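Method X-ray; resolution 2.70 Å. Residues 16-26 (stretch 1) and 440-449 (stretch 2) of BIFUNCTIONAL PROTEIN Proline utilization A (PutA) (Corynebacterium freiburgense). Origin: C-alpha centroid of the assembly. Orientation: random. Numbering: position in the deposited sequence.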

# COMPACT_ATOMS: atom_id res chain seq x y z
N ASP A 16 1.09 45.83 -8.77
CA ASP A 16 2.51 46.12 -8.92
C ASP A 16 3.15 45.22 -9.97
O ASP A 16 3.88 45.70 -10.85
CB ASP A 16 3.22 46.01 -7.57
CG ASP A 16 2.79 47.09 -6.60
OD1 ASP A 16 2.45 48.20 -7.08
OD2 ASP A 16 2.78 46.85 -5.38
N LEU A 17 2.89 43.92 -9.91
CA LEU A 17 3.43 43.00 -10.92
C LEU A 17 3.00 43.39 -12.34
O LEU A 17 3.82 43.36 -13.27
CB LEU A 17 3.00 41.56 -10.60
CG LEU A 17 3.95 40.77 -9.71
CD1 LEU A 17 3.48 39.36 -9.59
CD2 LEU A 17 5.32 40.77 -10.35
N GLU A 18 1.72 43.73 -12.54
CA GLU A 18 1.30 44.19 -13.86
C GLU A 18 2.10 45.41 -14.32
O GLU A 18 2.47 45.50 -15.50
CB GLU A 18 -0.21 44.50 -13.88
CG GLU A 18 -1.06 43.25 -14.13
CD GLU A 18 -1.60 42.60 -12.88
OE1 GLU A 18 -2.40 41.65 -13.02
OE2 GLU A 18 -1.19 42.99 -11.77
N ASN A 19 2.39 46.34 -13.42
CA ASN A 19 3.13 47.52 -13.84
C ASN A 19 4.61 47.22 -14.07
O ASN A 19 5.21 47.78 -14.99
CB ASN A 19 2.97 48.65 -12.80
CG ASN A 19 1.52 49.12 -12.65
OD1 ASN A 19 0.72 49.11 -13.60
ND2 ASN A 19 1.17 49.54 -11.43
N LEU A 20 5.18 46.30 -13.30
CA LEU A 20 6.61 46.01 -13.43
C LEU A 20 6.90 45.00 -14.52
O LEU A 20 8.07 44.74 -14.81
CB LEU A 20 7.15 45.50 -12.09
CG LEU A 20 6.97 46.40 -10.86
CD1 LEU A 20 7.51 45.71 -9.65
CD2 LEU A 20 7.67 47.76 -11.01
N GLN A 21 5.86 44.49 -15.19
CA GLN A 21 5.99 43.32 -16.05
C GLN A 21 7.09 43.48 -17.09
O GLN A 21 7.86 42.54 -17.34
CB GLN A 21 4.64 43.06 -16.72
CG GLN A 21 4.35 41.63 -17.02
CD GLN A 21 2.95 41.45 -17.55
OE1 GLN A 21 2.23 40.54 -17.13
NE2 GLN A 21 2.55 42.31 -18.50
N GLU A 22 7.20 44.65 -17.70
CA GLU A 22 8.17 44.82 -18.77
C GLU A 22 9.56 45.20 -18.26
O GLU A 22 10.56 44.82 -18.88
CB GLU A 22 7.65 45.86 -19.77
CG GLU A 22 6.23 45.56 -20.25
CD GLU A 22 6.12 44.32 -21.15
OE1 GLU A 22 7.04 44.06 -21.96
OE2 GLU A 22 5.10 43.59 -21.05
N ARG A 23 9.66 45.92 -17.15
CA ARG A 23 10.98 46.08 -16.55
C ARG A 23 11.47 44.76 -15.98
O ARG A 23 12.68 44.53 -15.91
CB ARG A 23 10.97 47.19 -15.48
N ILE A 24 10.55 43.87 -15.61
CA ILE A 24 10.94 42.53 -15.15
C ILE A 24 11.48 41.71 -16.32
O ILE A 24 12.52 41.05 -16.20
CB ILE A 24 9.76 41.80 -14.47
CG1 ILE A 24 9.33 42.48 -13.17
CG2 ILE A 24 10.14 40.37 -14.17
CD1 ILE A 24 8.08 41.82 -12.57
N ILE A 25 10.77 41.72 -17.46
CA ILE A 25 11.22 40.92 -18.60
C ILE A 25 12.56 41.44 -19.10
O ILE A 25 13.45 40.66 -19.46
CB ILE A 25 10.17 40.90 -19.72
CG1 ILE A 25 8.86 40.28 -19.22
CG2 ILE A 25 10.69 40.11 -20.92
CD1 ILE A 25 7.78 40.24 -20.25
N ALA A 26 12.73 42.76 -19.13
CA ALA A 26 14.03 43.30 -19.48
C ALA A 26 15.09 42.82 -18.50
O ALA A 26 16.19 42.43 -18.90
CB ALA A 26 13.97 44.82 -19.51
N GLN A 440 9.32 31.77 -23.30
CA GLN A 440 9.47 31.91 -21.86
C GLN A 440 8.84 33.22 -21.38
O GLN A 440 8.11 33.22 -20.39
CB GLN A 440 10.94 31.82 -21.47
N GLU A 441 9.09 34.34 -22.09
CA GLU A 441 8.50 35.62 -21.69
C GLU A 441 6.98 35.59 -21.78
O GLU A 441 6.30 36.28 -21.03
CB GLU A 441 9.08 36.78 -22.52
N ALA A 442 6.43 34.77 -22.67
CA ALA A 442 4.99 34.68 -22.79
C ALA A 442 4.37 33.83 -21.68
O ALA A 442 3.31 34.19 -21.14
CB ALA A 442 4.62 34.13 -24.16
N ARG A 443 4.99 32.69 -21.32
CA ARG A 443 4.46 31.90 -20.20
C ARG A 443 4.49 32.69 -18.90
O ARG A 443 3.64 32.48 -18.02
CB ARG A 443 5.22 30.57 -20.06
N PHE A 444 5.46 33.61 -18.76
CA PHE A 444 5.54 34.45 -17.57
C PHE A 444 4.41 35.47 -17.53
O PHE A 444 3.77 35.64 -16.49
CB PHE A 444 6.90 35.16 -17.49
CG PHE A 444 6.90 36.38 -16.61
CD1 PHE A 444 6.83 36.26 -15.22
CD2 PHE A 444 6.96 37.66 -17.16
CE1 PHE A 444 6.82 37.40 -14.40
CE2 PHE A 444 6.95 38.81 -16.34
CZ PHE A 444 6.88 38.68 -14.97
N ARG A 445 4.18 36.16 -18.64
CA ARG A 445 3.04 37.08 -18.74
C ARG A 445 1.76 36.42 -18.27
O ARG A 445 0.97 37.00 -17.51
CB ARG A 445 2.88 37.57 -20.17
CG ARG A 445 3.96 38.53 -20.67
CD ARG A 445 3.63 39.02 -22.09
NE ARG A 445 4.84 39.23 -22.88
CZ ARG A 445 5.51 40.37 -22.91
NH1 ARG A 445 5.10 41.39 -22.17
NH2 ARG A 445 6.59 40.47 -23.66
N GLU A 446 1.53 35.18 -18.70
CA GLU A 446 0.30 34.49 -18.34
C GLU A 446 0.26 34.19 -16.84
O GLU A 446 -0.82 34.25 -16.23
CB GLU A 446 0.15 33.20 -19.16
CG GLU A 446 -1.23 32.54 -19.05
CD GLU A 446 -2.36 33.43 -19.59
OE1 GLU A 446 -2.12 34.15 -20.59
OE2 GLU A 446 -3.47 33.42 -19.01
N SER A 447 1.40 33.83 -16.25
CA SER A 447 1.37 33.54 -14.82
C SER A 447 1.13 34.79 -13.99
O SER A 447 0.57 34.71 -12.89
CB SER A 447 2.67 32.85 -14.41
OG SER A 447 3.77 33.69 -14.66
N VAL A 448 1.52 35.96 -14.50
CA VAL A 448 1.21 37.21 -13.82
C VAL A 448 -0.30 37.44 -13.77
O VAL A 448 -0.84 37.89 -12.75
CB VAL A 448 1.95 38.38 -14.51
CG1 VAL A 448 1.42 39.74 -14.03
CG2 VAL A 448 3.44 38.27 -14.28
N ALA A 449 -1.00 37.11 -14.85
CA ALA A 449 -2.44 37.28 -14.91
C ALA A 449 -3.20 36.26 -14.05
O ALA A 449 -4.25 36.58 -13.49
CB ALA A 449 -2.92 37.21 -16.36

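Both stretches are helical, and they belong to one chain. Residues 16-26 form a helix that continues later in the chain. Residues 440-449 lie within a longer helix that extends in both directions. The two axes run nearly antiparallel, at 167°, and approach to 10.2 Å. That spacing leaves room for side chains between the backbones. The register follows from the antiparallel course. Leu17 CA lies 6.8 Å from Val448 CA, Gln21 CA 7.4 Å from Arg445 CA, and Ile25 CA 6.7 Å from Glu441 CA. The steps are four residues on the first helix and three or four on the second, so about one turn separates each pair from the next.

The first helix is kinked. The backbone N atoms of Glu22 and Arg23 make no hydrogen bond to the preceding turn. Regular bonding resumes at Ile24, whose N donates to Leu20 O at 2.7 Å. On the second helix, Ser447 OG donates to Phe444 O at 2.7 Å. With chi1 p, the hydroxyl lies back against its own helix.

Phe444 is central to the apolar part of the contact. Its CA-to-CB bond points toward the first helix, and chi1 is t. Ile24 CG2 lies 3.8 Å from Phe444 CZ, and Ile25 CG1 lies 3.8 Å from Phe444 CE2. Gln21 CG also packs against the ring, 3.9 Å from Phe444 CE2. All three approach the ring obliquely. Toward the start of the second stretch, Ile25 CG2 reaches Glu441 CB at 4.0 Å. The Glu441 side chain is not modelled beyond CB, so nothing can be said of its carboxylate.

Val448 also points toward the first helix. Its CG1 is 4.2 Å from Leu17 CB and 3.3 Å from Gln21 OE1. The Gln21 CA-to-CB bond points sideways, but the extended side chain brings its amide end nearer to the second helix. The amide makes no hydrogen bond across the contact.

The polar link is a salt bridge between Glu22 and Arg445. Both CA-to-CB bonds point sideways, and both side-chain ends come nearer to the opposing helix. Arg445 NH1 donates to Glu22 OE2 at 2.5 Å, which is very short. The N-H...acceptor angle is 118°, so the bond is well bent. The carboxylate oxygen sits at the edge of the guanidinium, near its plane. Ile25 CD1 lies over one face of the same group, 3.5 Å from Arg445 NH1. The guanidinium thus meets a charged partner at its edge and an apolar one on its face.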